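Local coordinates for protein putative transcriptional regulator (Streptomyces coelicolor, PDB 2ZB9) that probably regulates transcription as a TetR-family DNA-binding factor, using a helix-turn-helix motif to recognise a regulatory sequence, at residues 26-31 with 53-58; 73-78 with 112-117; 80-85 with 103-108. One frame throughout, in Å; residues are numbered along the deposited sequence.

Contact 1. Residues 26-31 with 53-58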
ATOM      1  N   ALA A  26      14.523 -13.083  23.318  1.00 37.81           N
ATOM      2  CA  ALA A  26      15.346 -12.161  22.529  1.00 38.58           C
ATOM      3  C   ALA A  26      16.347 -12.907  21.654  1.00 38.56           C
ATOM      4  O   ALA A  26      16.521 -12.573  20.482  1.00 39.66           O
ATOM      5  CB  ALA A  26      16.083 -11.188  23.449  1.00 36.99           C
ATOM      6  N   GLU A  27      17.007 -13.913  22.225  1.00 36.89           N
ATOM      7  CA  GLU A  27      17.976 -14.707  21.473  1.00 36.79           C
ATOM      8  C   GLU A  27      17.306 -15.394  20.293  1.00 36.17           C
ATOM      9  O   GLU A  27      17.852 -15.432  19.186  1.00 36.47           O
ATOM     10  CB  GLU A  27      18.617 -15.770  22.372  1.00 38.46           C
ATOM     11  CG  GLU A  27      19.803 -15.284  23.186  1.00 39.65           C
ATOM     12  CD  GLU A  27      20.284 -16.316  24.194  1.00 40.25           C
ATOM     13  OE1 GLU A  27      20.424 -17.506  23.826  1.00 37.89           O
ATOM     14  OE2 GLU A  27      20.529 -15.932  25.359  1.00 44.34           O
ATOM     15  N   VAL A  28      16.125 -15.954  20.534  1.00 34.80           N
ATOM     16  CA  VAL A  28      15.384 -16.635  19.479  1.00 33.43           C
ATOM     17  C   VAL A  28      15.005 -15.626  18.401  1.00 32.14           C
ATOM     18  O   VAL A  28      15.224 -15.861  17.215  1.00 32.79           O
ATOM     19  CB  VAL A  28      14.103 -17.295  20.036  1.00 32.98           C
ATOM     20  CG1 VAL A  28      13.283 -17.894  18.899  1.00 32.85           C
ATOM     21  CG2 VAL A  28      14.475 -18.368  21.042  1.00 32.48           C
ATOM     22  N   LEU A  29      14.443 -14.499  18.825  1.00 32.52           N
ATOM     23  CA  LEU A  29      14.035 -13.443  17.902  1.00 33.99           C
ATOM     24  C   LEU A  29      15.246 -12.971  17.088  1.00 34.33           C
ATOM     25  O   LEU A  29      15.137 -12.665  15.899  1.00 33.26           O
ATOM     26  CB  LEU A  29      13.422 -12.291  18.701  1.00 36.88           C
ATOM     27  CG  LEU A  29      12.016 -11.789  18.348  1.00 38.69           C
ATOM     28  CD1 LEU A  29      11.138 -12.910  17.835  1.00 36.19           C
ATOM     29  CD2 LEU A  29      11.411 -11.143  19.579  1.00 38.07           C
ATOM     30  N   HIS A  30      16.410 -12.930  17.725  1.00 36.28           N
ATOM     31  CA  HIS A  30      17.623 -12.525  17.023  1.00 36.90           C
ATOM     32  C   HIS A  30      17.946 -13.571  15.956  1.00 36.06           C
ATOM     33  O   HIS A  30      18.314 -13.232  14.830  1.00 34.16           O
ATOM     34  CB  HIS A  30      18.805 -12.418  17.987  1.00 39.70           C
ATOM     35  CG  HIS A  30      20.094 -12.073  17.308  1.00 41.44           C
ATOM     36  ND1 HIS A  30      20.402 -10.793  16.902  1.00 43.16           N
ATOM     37  CD2 HIS A  30      21.128 -12.852  16.914  1.00 42.42           C
ATOM     38  CE1 HIS A  30      21.571 -10.797  16.286  1.00 41.87           C
ATOM     39  NE2 HIS A  30      22.033 -12.034  16.279  1.00 43.09           N
ATOM     40  N   ALA A  31      17.810 -14.846  16.312  1.00 33.31           N
ATOM     41  CA  ALA A  31      18.089 -15.915  15.360  1.00 32.35           C
ATOM     42  C   ALA A  31      17.102 -15.840  14.201  1.00 30.94           C
ATOM     43  O   ALA A  31      17.478 -16.047  13.049  1.00 30.81           O
ATOM     44  CB  ALA A  31      17.995 -17.278  16.041  1.00 31.93           C
ATOM     45  N   SER A  53      19.044 -21.775  17.680  1.00 36.96           N
ATOM     46  CA  SER A  53      19.023 -21.101  18.976  1.00 36.00           C
ATOM     47  C   SER A  53      19.301 -22.019  20.164  1.00 35.86           C
ATOM     48  O   SER A  53      19.775 -21.565  21.203  1.00 36.29           O
ATOM     49  CB  SER A  53      17.673 -20.414  19.183  1.00 32.83           C
ATOM     50  OG  SER A  53      16.637 -21.373  19.322  1.00 31.11           O
ATOM     51  N   GLY A  54      18.997 -23.303  20.014  1.00 36.23           N
ATOM     52  CA  GLY A  54      19.209 -24.242  21.104  1.00 36.96           C
ATOM     53  C   GLY A  54      17.983 -24.328  21.998  1.00 36.73           C
ATOM     54  O   GLY A  54      18.001 -24.987  23.033  1.00 37.65           O
ATOM     55  N   VAL A  55      16.913 -23.650  21.599  1.00 36.83           N
ATOM     56  CA  VAL A  55      15.666 -23.656  22.359  1.00 35.93           C
ATOM     57  C   VAL A  55      14.700 -24.627  21.681  1.00 37.60           C
ATOM     58  O   VAL A  55      14.569 -24.629  20.456  1.00 37.79           O
ATOM     59  CB  VAL A  55      15.055 -22.234  22.408  1.00 38.13           C
ATOM     60  CG1 VAL A  55      13.725 -22.247  23.173  1.00 35.99           C
ATOM     61  CG2 VAL A  55      16.053 -21.268  23.063  1.00 33.35           C
ATOM     62  N   SER A  56      14.025 -25.454  22.474  1.00 36.56           N
ATOM     63  CA  SER A  56      13.106 -26.451  21.933  1.00 39.02           C
ATOM     64  C   SER A  56      11.915 -25.859  21.189  1.00 38.39           C
ATOM     65  O   SER A  56      11.457 -24.762  21.494  1.00 39.97           O
ATOM     66  CB  SER A  56      12.588 -27.360  23.050  1.00 37.67           C
ATOM     67  OG  SER A  56      11.758 -26.630  23.940  1.00 40.63           O
ATOM     68  N   LYS A  57      11.418 -26.608  20.213  1.00 38.39           N
ATOM     69  CA  LYS A  57      10.269 -26.183  19.426  1.00 42.50           C
ATOM     70  C   LYS A  57       9.053 -25.985  20.322  1.00 42.42           C
ATOM     71  O   LYS A  57       8.229 -25.105  20.075  1.00 41.58           O
ATOM     72  CB  LYS A  57       9.955 -27.223  18.350  1.00 44.31           C
ATOM     73  CG  LYS A  57      11.035 -27.359  17.295  1.00 48.41           C
ATOM     74  CD  LYS A  57      10.917 -28.679  16.545  1.00 51.72           C
ATOM     75  CE  LYS A  57       9.578 -28.821  15.840  1.00 53.62           C
ATOM     76  NZ  LYS A  57       9.441 -30.177  15.229  1.00 54.94           N
ATOM     77  N   THR A  58       8.951 -26.807  21.363  1.00 42.96           N
ATOM     78  CA  THR A  58       7.841 -26.727  22.309  1.00 43.04           C
ATOM     79  C   THR A  58       7.684 -25.299  22.801  1.00 43.05           C
ATOM     80  O   THR A  58       6.589 -24.742  22.805  1.00 44.63           O
ATOM     81  CB  THR A  58       8.083 -27.638  23.529  1.00 44.42           C
ATOM     82  OG1 THR A  58       8.100 -29.005  23.104  1.00 44.96           O
ATOM     83  CG2 THR A  58       6.989 -27.443  24.571  1.00 43.58           C
TER
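Val-28 turns one methyl onto the helix-turn-helix segment, and that single branch does most of the touching. Its CG2 lies 3.9 Å from CG2 of Val-55, the two side chains crossing at about a right angle. In each valine the touching methyl is the branch beside the backbone N, CG1 being the one anti to that N (chi1 175° in Val-28, 178° in Val-55). A looser carbon-to-carbon touch flanks this pair: one turn further along the helix, Ala-31 CB sits 4.5 Å from Ser-53 CB. The backbones approach most closely at Val-28 and Ser-53, whose CA atoms are 5.8 Å apart.

The polar side of the contact belongs to Ser-53. Its OG borders Val-28 CG2 at 4.1 Å, a van der Waals neighbour, while its bonds stay within its own part of the chain. OG accepts from the backbone N of Val-55 at 3.2 Å with an N-H...O angle of 158°, which makes an ST turn, and it donates to the carbonyl O of Val-49, one turn back. The hydroxyl therefore spans the end of helix 46-53 and the turn beyond it. Between the two bonded residues, Gly-54 adopts a positive phi of 89° as the chain leaves the helix, and Ser-56 is the N-cap of the next one.

In the predicted helix-turn-helix motif, helix 46-53, this turn and helix 57-63 follow in order, the last being the recognition helix in TetR-family proteins. Helix 20-39 packs against them through Val-28, which reaches helix 46-53 at Val-49 and also touches Leu-60 and Trp-64; Val-55 touches Leu-60 as well and ties the turn to helix 57-63.

Contact 2. Residues 73-78 with 112-117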
ATOM      1  N   ASP A  73       7.301 -11.197  13.914  1.00 28.79           N
ATOM      2  CA  ASP A  73       7.885 -10.745  15.172  1.00 27.26           C
ATOM      3  C   ASP A  73       9.401 -10.627  15.013  1.00 27.44           C
ATOM      4  O   ASP A  73      10.009  -9.658  15.473  1.00 28.11           O
ATOM      5  CB  ASP A  73       7.539 -11.726  16.293  1.00 27.91           C
ATOM      6  CG  ASP A  73       7.589 -11.087  17.675  1.00 30.25           C
ATOM      7  OD1 ASP A  73       7.831  -9.862  17.783  1.00 29.00           O
ATOM      8  OD2 ASP A  73       7.371 -11.823  18.662  1.00 33.14           O
ATOM      9  N   GLY A  74      10.012 -11.609  14.354  1.00 27.15           N
ATOM     10  CA  GLY A  74      11.450 -11.549  14.146  1.00 25.95           C
ATOM     11  C   GLY A  74      11.806 -10.363  13.260  1.00 26.80           C
ATOM     12  O   GLY A  74      12.795  -9.659  13.496  1.00 26.00           O
ATOM     13  N   TYR A  75      10.992 -10.123  12.239  1.00 25.81           N
ATOM     14  CA  TYR A  75      11.255  -9.016  11.333  1.00 28.74           C
ATOM     15  C   TYR A  75      11.168  -7.677  12.052  1.00 28.61           C
ATOM     16  O   TYR A  75      12.060  -6.843  11.925  1.00 29.73           O
ATOM     17  CB  TYR A  75      10.274  -9.024  10.162  1.00 30.36           C
ATOM     18  CG  TYR A  75      10.603  -7.973   9.131  1.00 32.91           C
ATOM     19  CD1 TYR A  75      11.651  -8.159   8.229  1.00 33.52           C
ATOM     20  CD2 TYR A  75       9.912  -6.765   9.099  1.00 31.64           C
ATOM     21  CE1 TYR A  75      12.005  -7.158   7.321  1.00 34.63           C
ATOM     22  CE2 TYR A  75      10.255  -5.762   8.202  1.00 33.30           C
ATOM     23  CZ  TYR A  75      11.301  -5.962   7.319  1.00 33.90           C
ATOM     24  OH  TYR A  75      11.646  -4.953   6.451  1.00 35.75           O
ATOM     25  N   PHE A  76      10.099  -7.474  12.816  1.00 28.40           N
ATOM     26  CA  PHE A  76       9.932  -6.215  13.540  1.00 29.39           C
ATOM     27  C   PHE A  76      11.164  -5.901  14.396  1.00 29.46           C
ATOM     28  O   PHE A  76      11.684  -4.782  14.381  1.00 28.14           O
ATOM     29  CB  PHE A  76       8.667  -6.271  14.410  1.00 26.34           C
ATOM     30  CG  PHE A  76       8.439  -5.032  15.232  1.00 27.64           C
ATOM     31  CD1 PHE A  76       9.118  -4.841  16.439  1.00 25.25           C
ATOM     32  CD2 PHE A  76       7.561  -4.042  14.790  1.00 25.34           C
ATOM     33  CE1 PHE A  76       8.929  -3.681  17.193  1.00 26.32           C
ATOM     34  CE2 PHE A  76       7.364  -2.880  15.533  1.00 26.17           C
ATOM     35  CZ  PHE A  76       8.050  -2.695  16.742  1.00 25.77           C
ATOM     36  N   HIS A  77      11.640  -6.894  15.135  1.00 30.02           N
ATOM     37  CA  HIS A  77      12.807  -6.695  15.986  1.00 31.47           C
ATOM     38  C   HIS A  77      14.133  -6.568  15.234  1.00 31.28           C
ATOM     39  O   HIS A  77      15.088  -5.994  15.746  1.00 32.47           O
ATOM     40  CB  HIS A  77      12.864  -7.814  17.024  1.00 30.73           C
ATOM     41  CG  HIS A  77      11.761  -7.728  18.031  1.00 34.26           C
ATOM     42  ND1 HIS A  77      11.793  -6.850  19.093  1.00 34.13           N
ATOM     43  CD2 HIS A  77      10.549  -8.330  18.079  1.00 33.68           C
ATOM     44  CE1 HIS A  77      10.650  -6.912  19.750  1.00 34.58           C
ATOM     45  NE2 HIS A  77       9.877  -7.802  19.154  1.00 36.24           N
ATOM     46  N   ALA A  78      14.188  -7.085  14.013  1.00 32.25           N
ATOM     47  CA  ALA A  78      15.406  -6.992  13.217  1.00 32.41           C
ATOM     48  C   ALA A  78      15.614  -5.591  12.624  1.00 31.19           C
ATOM     49  O   ALA A  78      16.749  -5.158  12.440  1.00 31.11           O
ATOM     50  CB  ALA A  78      15.374  -8.024  12.095  1.00 30.00           C
ATOM     51  N   GLY A 112      12.683  -5.571   2.068  1.00 33.74           N
ATOM     52  CA  GLY A 112      11.615  -5.028   1.249  1.00 32.19           C
ATOM     53  C   GLY A 112      10.746  -6.123   0.665  1.00 34.46           C
ATOM     54  O   GLY A 112       9.523  -6.108   0.808  1.00 34.76           O
ATOM     55  N   ARG A 113      11.382  -7.086   0.008  1.00 34.80           N
ATOM     56  CA  ARG A 113      10.666  -8.199  -0.599  1.00 36.56           C
ATOM     57  C   ARG A 113       9.957  -9.052   0.450  1.00 34.73           C
ATOM     58  O   ARG A 113       8.817  -9.479   0.251  1.00 35.33           O
ATOM     59  CB  ARG A 113      11.642  -9.048  -1.420  1.00 40.23           C
ATOM     60  CG  ARG A 113      11.087 -10.367  -1.944  1.00 47.85           C
ATOM     61  CD  ARG A 113      11.467 -11.541  -1.027  1.00 53.50           C
ATOM     62  NE  ARG A 113      10.301 -12.156  -0.394  1.00 57.41           N
ATOM     63  CZ  ARG A 113      10.352 -13.180   0.458  1.00 58.22           C
ATOM     64  NH1 ARG A 113      11.519 -13.720   0.793  1.00 57.41           N
ATOM     65  NH2 ARG A 113       9.229 -13.667   0.971  1.00 55.62           N
ATOM     66  N   ILE A 114      10.634  -9.304   1.565  1.00 32.87           N
ATOM     67  CA  ILE A 114      10.060 -10.102   2.642  1.00 30.93           C
ATOM     68  C   ILE A 114       8.722  -9.515   3.095  1.00 30.15           C
ATOM     69  O   ILE A 114       7.713 -10.215   3.180  1.00 27.92           O
ATOM     70  CB  ILE A 114      11.022 -10.157   3.863  1.00 32.81           C
ATOM     71  CG1 ILE A 114      12.153 -11.151   3.595  1.00 33.81           C
ATOM     72  CG2 ILE A 114      10.252 -10.519   5.137  1.00 30.28           C
ATOM     73  CD1 ILE A 114      13.259 -11.109   4.642  1.00 35.16           C
ATOM     74  N   LEU A 115       8.719  -8.219   3.378  1.00 29.53           N
ATOM     75  CA  LEU A 115       7.514  -7.545   3.847  1.00 30.28           C
ATOM     76  C   LEU A 115       6.406  -7.445   2.795  1.00 30.59           C
ATOM     77  O   LEU A 115       5.241  -7.713   3.093  1.00 31.64           O
ATOM     78  CB  LEU A 115       7.894  -6.155   4.366  1.00 29.42           C
ATOM     79  CG  LEU A 115       7.142  -5.554   5.551  1.00 29.63           C
ATOM     80  CD1 LEU A 115       7.078  -6.542   6.705  1.00 28.05           C
ATOM     81  CD2 LEU A 115       7.860  -4.288   5.982  1.00 27.74           C
ATOM     82  N   THR A 116       6.759  -7.065   1.568  1.00 32.25           N
ATOM     83  CA  THR A 116       5.760  -6.939   0.502  1.00 32.08           C
ATOM     84  C   THR A 116       5.098  -8.276   0.176  1.00 32.04           C
ATOM     85  O   THR A 116       3.917  -8.325  -0.177  1.00 33.10           O
ATOM     86  CB  THR A 116       6.365  -6.361  -0.807  1.00 32.30           C
ATOM     87  OG1 THR A 116       7.465  -7.170  -1.233  1.00 32.82           O
ATOM     88  CG2 THR A 116       6.842  -4.937  -0.597  1.00 33.03           C
ATOM     89  N   GLU A 117       5.847  -9.364   0.291  1.00 31.37           N
ATOM     90  CA  GLU A 117       5.274 -10.673   0.009  1.00 31.13           C
ATOM     91  C   GLU A 117       4.357 -11.116   1.135  1.00 29.77           C
ATOM     92  O   GLU A 117       3.414 -11.869   0.906  1.00 28.79           O
ATOM     93  CB  GLU A 117       6.375 -11.710  -0.243  1.00 34.65           C
ATOM     94  CG  GLU A 117       7.104 -11.472  -1.567  1.00 40.33           C
ATOM     95  CD  GLU A 117       7.984 -12.640  -1.990  1.00 45.85           C
ATOM     96  OE1 GLU A 117       8.639 -12.538  -3.053  1.00 46.21           O
ATOM     97  OE2 GLU A 117       8.019 -13.657  -1.263  1.00 47.91           O
TER
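Tyr-75 reaches from helix 67-83 to Leu-115 and Ile-114 on helix 110-122: one ring atom, CD1, meets Ile-114, while CD2, CE2, CZ and OH all meet Leu-115. CB points toward the partner helix, and with CG anti to the backbone N (chi1 -174°) the ring extends across the gap. Both partners come obliquely from the same side of the ring plane. CD1 meets Ile-114 CG2 at 4.1 Å. CD2 is 3.7 Å from Leu-115 CD1, and CE2 is approached by both leucine methyls, CD1 and CD2, each at 3.6 Å, with the Tyr-75 and Leu-115 side chains at about a right angle. Further out, CZ and then the hydroxyl follow Leu-115 CD2, with OH 3.9 Å from that carbon. The ring also meets that of Tyr-136.

With the ring gone, as with an alanine here, the Leu-115 methyls and Ile-114 CG2 would probably lose their partner on helix 67-83 and face a gap.

The contact joins helix 67-83, which follows the helix-turn-helix, to helix 110-122 of the C-terminal region, and the attraction is dispersive, carried by burial of an aromatic ring among aliphatic branches.

Contact 3. Residues 80-85 with 103-108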
ATOM      1  N   GLU A  80      13.916  -2.779  13.917  1.00 33.11           N
ATOM      2  CA  GLU A  80      13.556  -1.791  14.927  1.00 34.83           C
ATOM      3  C   GLU A  80      14.543  -0.648  15.134  1.00 35.67           C
ATOM      4  O   GLU A  80      14.161   0.517  15.054  1.00 34.49           O
ATOM      5  CB  GLU A  80      13.286  -2.481  16.269  1.00 34.30           C
ATOM      6  CG  GLU A  80      12.901  -1.517  17.381  1.00 38.05           C
ATOM      7  CD  GLU A  80      12.368  -2.221  18.619  1.00 40.97           C
ATOM      8  OE1 GLU A  80      12.758  -3.383  18.866  1.00 44.21           O
ATOM      9  OE2 GLU A  80      11.570  -1.606  19.355  1.00 42.72           O
ATOM     10  N   ASP A  81      15.803  -0.971  15.413  1.00 35.27           N
ATOM     11  CA  ASP A  81      16.811   0.060  15.644  1.00 35.83           C
ATOM     12  C   ASP A  81      17.025   0.935  14.418  1.00 34.96           C
ATOM     13  O   ASP A  81      17.092   2.163  14.510  1.00 34.05           O
ATOM     14  CB  ASP A  81      18.142  -0.575  16.044  1.00 40.39           C
ATOM     15  CG  ASP A  81      18.108  -1.179  17.437  1.00 47.02           C
ATOM     16  OD1 ASP A  81      19.172  -1.626  17.918  1.00 51.01           O
ATOM     17  OD2 ASP A  81      17.022  -1.208  18.058  1.00 52.37           O
ATOM     18  N   THR A  82      17.139   0.288  13.267  1.00 34.60           N
ATOM     19  CA  THR A  82      17.349   0.979  12.007  1.00 33.05           C
ATOM     20  C   THR A  82      16.186   1.903  11.634  1.00 31.97           C
ATOM     21  O   THR A  82      16.400   2.952  11.026  1.00 29.26           O
ATOM     22  CB  THR A  82      17.555  -0.037  10.872  1.00 34.12           C
ATOM     23  OG1 THR A  82      18.587  -0.960  11.247  1.00 37.49           O
ATOM     24  CG2 THR A  82      17.953   0.664   9.584  1.00 33.56           C
ATOM     25  N   LEU A  83      14.960   1.519  11.995  1.00 30.58           N
ATOM     26  CA  LEU A  83      13.790   2.327  11.651  1.00 29.78           C
ATOM     27  C   LEU A  83      13.286   3.228  12.772  1.00 29.64           C
ATOM     28  O   LEU A  83      12.249   3.878  12.626  1.00 30.79           O
ATOM     29  CB  LEU A  83      12.641   1.438  11.163  1.00 27.58           C
ATOM     30  CG  LEU A  83      12.915   0.575   9.928  1.00 28.01           C
ATOM     31  CD1 LEU A  83      11.637  -0.157   9.526  1.00 24.99           C
ATOM     32  CD2 LEU A  83      13.411   1.457   8.775  1.00 29.86           C
ATOM     33  N   ALA A  84      14.019   3.280  13.878  1.00 28.59           N
ATOM     34  CA  ALA A  84      13.632   4.125  15.007  1.00 30.25           C
ATOM     35  C   ALA A  84      13.594   5.597  14.583  1.00 29.37           C
ATOM     36  O   ALA A  84      14.340   6.015  13.692  1.00 29.83           O
ATOM     37  CB  ALA A  84      14.618   3.939  16.171  1.00 27.34           C
ATOM     38  N   PHE A  85      12.743   6.381  15.241  1.00 29.30           N
ATOM     39  CA  PHE A  85      12.597   7.795  14.911  1.00 28.81           C
ATOM     40  C   PHE A  85      13.516   8.749  15.650  1.00 29.22           C
ATOM     41  O   PHE A  85      13.529   8.793  16.880  1.00 28.45           O
ATOM     42  CB  PHE A  85      11.154   8.271  15.143  1.00 27.72           C
ATOM     43  CG  PHE A  85      10.190   7.829  14.084  1.00 29.62           C
ATOM     44  CD1 PHE A  85       9.626   6.556  14.122  1.00 26.88           C
ATOM     45  CD2 PHE A  85       9.889   8.666  13.012  1.00 25.38           C
ATOM     46  CE1 PHE A  85       8.781   6.119  13.105  1.00 24.99           C
ATOM     47  CE2 PHE A  85       9.050   8.238  11.996  1.00 27.36           C
ATOM     48  CZ  PHE A  85       8.492   6.955  12.044  1.00 25.24           C
ATOM     49  N   THR A 103      13.488   3.577   3.308  1.00 28.44           N
ATOM     50  CA  THR A 103      13.662   3.331   1.885  1.00 32.31           C
ATOM     51  C   THR A 103      14.845   2.407   1.627  1.00 30.38           C
ATOM     52  O   THR A 103      14.775   1.521   0.779  1.00 32.21           O
ATOM     53  CB  THR A 103      13.854   4.663   1.122  1.00 34.15           C
ATOM     54  OG1 THR A 103      12.613   5.380   1.124  1.00 39.25           O
ATOM     55  CG2 THR A 103      14.283   4.412  -0.320  1.00 38.24           C
ATOM     56  N   HIS A 104      15.931   2.612   2.361  1.00 30.72           N
ATOM     57  CA  HIS A 104      17.105   1.769   2.201  1.00 32.08           C
ATOM     58  C   HIS A 104      16.720   0.325   2.523  1.00 32.25           C
ATOM     59  O   HIS A 104      17.016  -0.594   1.758  1.00 32.76           O
ATOM     60  CB  HIS A 104      18.224   2.219   3.141  1.00 32.82           C
ATOM     61  CG  HIS A 104      19.424   1.323   3.114  1.00 36.04           C
ATOM     62  ND1 HIS A 104      20.383   1.392   2.128  1.00 38.20           N
ATOM     63  CD2 HIS A 104      19.796   0.309   3.932  1.00 36.37           C
ATOM     64  CE1 HIS A 104      21.296   0.458   2.338  1.00 39.01           C
ATOM     65  NE2 HIS A 104      20.963  -0.212   3.426  1.00 37.82           N
ATOM     66  N   VAL A 105      16.057   0.131   3.658  1.00 31.87           N
ATOM     67  CA  VAL A 105      15.625  -1.202   4.060  1.00 30.85           C
ATOM     68  C   VAL A 105      14.728  -1.850   3.013  1.00 31.02           C
ATOM     69  O   VAL A 105      14.931  -3.004   2.632  1.00 32.06           O
ATOM     70  CB  VAL A 105      14.845  -1.166   5.400  1.00 30.72           C
ATOM     71  CG1 VAL A 105      14.140  -2.509   5.633  1.00 29.92           C
ATOM     72  CG2 VAL A 105      15.799  -0.878   6.553  1.00 28.83           C
ATOM     73  N   MET A 106      13.742  -1.099   2.536  1.00 31.06           N
ATOM     74  CA  MET A 106      12.784  -1.623   1.564  1.00 30.49           C
ATOM     75  C   MET A 106      13.273  -1.854   0.132  1.00 31.19           C
ATOM     76  O   MET A 106      12.702  -2.682  -0.584  1.00 29.82           O
ATOM     77  CB  MET A 106      11.547  -0.720   1.536  1.00 31.07           C
ATOM     78  CG  MET A 106      10.850  -0.579   2.893  1.00 30.01           C
ATOM     79  SD  MET A 106      10.330  -2.176   3.584  1.00 31.72           S
ATOM     80  CE  MET A 106       8.901  -2.505   2.598  1.00 27.12           C
ATOM     81  N   THR A 107      14.325  -1.152  -0.288  1.00 32.35           N
ATOM     82  CA  THR A 107      14.822  -1.294  -1.660  1.00 32.31           C
ATOM     83  C   THR A 107      16.218  -1.896  -1.818  1.00 34.07           C
ATOM     84  O   THR A 107      16.530  -2.468  -2.864  1.00 34.48           O
ATOM     85  CB  THR A 107      14.849   0.072  -2.393  1.00 31.27           C
ATOM     86  OG1 THR A 107      15.738   0.958  -1.705  1.00 29.51           O
ATOM     87  CG2 THR A 107      13.466   0.697  -2.445  1.00 29.90           C
ATOM     88  N   ARG A 108      17.059  -1.757  -0.799  1.00 34.96           N
ATOM     89  CA  ARG A 108      18.436  -2.259  -0.862  1.00 36.66           C
ATOM     90  C   ARG A 108      18.698  -3.400   0.112  1.00 35.55           C
ATOM     91  O   ARG A 108      19.844  -3.739   0.385  1.00 32.85           O
ATOM     92  CB  ARG A 108      19.408  -1.113  -0.562  1.00 40.76           C
ATOM     93  CG  ARG A 108      19.158   0.125  -1.405  1.00 47.06           C
ATOM     94  CD  ARG A 108      19.492  -0.134  -2.862  1.00 54.08           C
ATOM     95  NE  ARG A 108      18.765   0.758  -3.762  1.00 61.83           N
ATOM     96  CZ  ARG A 108      19.061   0.927  -5.047  1.00 64.10           C
ATOM     97  NH1 ARG A 108      20.079   0.266  -5.586  1.00 64.46           N
ATOM     98  NH2 ARG A 108      18.332   1.746  -5.797  1.00 64.44           N
TER
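Thr-82 and Leu-83, consecutive on helix 67-83, converge on one methyl of Val-105. Val-105 CB points toward the opposing helix; CG1 is anti to the backbone N (chi1 167°), which puts CG2 anti to the carbonyl carbon, and this CG2 lies 4.0 Å from Thr-82 CG2 and 4.0 Å from Leu-83 CD2. The two partners arrive differently. Thr-82 aims its CB at the other helix and offers its methyl, OG1 standing beside the backbone N (chi1 -52°) with CG2 anti to that N. Leu-83 has a CB directed to the flank of the contact, but its CD2 branch turns back to the valine. Both side chains cross obliquely with that of Val-105, and both methyls touch its CG2 at van der Waals distance, with Thr-82 on the more exposed margin and Leu-83 in the buried part.

Around residues 80-83 the helix is weakly bonded and kinked, and beyond it the chain runs on as a loop; the Leu-83 carbonyl takes hydrogen bonds from Gln-98 NE2 and Arg-140 NH2. Opposite, Thr-107 N and Thr-107 OG1 both bond to Thr-103 O, reaching it from opposite faces of the carbonyl plane, with the OG1 bond 2.7 Å long.

Leu-83 also touches Phe-102 and Tyr-136, which places this contact at the edge of a larger apolar core. An all-helical bundle of this kind, in which the far end of the helix following the helix-turn-helix packs on helix 91-108, is characteristic of TetR-family regulators.

In the fold
From the N terminus, helix 20-39 leads off, and contact 1 closes the first loop when the turn before helix 57-63 comes back against it, tying the turn of the predicted motif to helix 20-39. Only afterwards does helix 67-83 begin, and it serves both other contacts. Its end meets helix 91-108 in contact 3, a short loop lying wholly within the longer one that contact 2 closes between the middle of helix 67-83 and helix 110-122. No loops cross. Leu-29 of contact 1 touches Asp-73, Gly-74 and His-77 of contact 2, while contacts 2 and 3, centres about 11 Å apart, also touch. Helix 67-83 thereby joins the helix-turn-helix region to the C-terminal bundle.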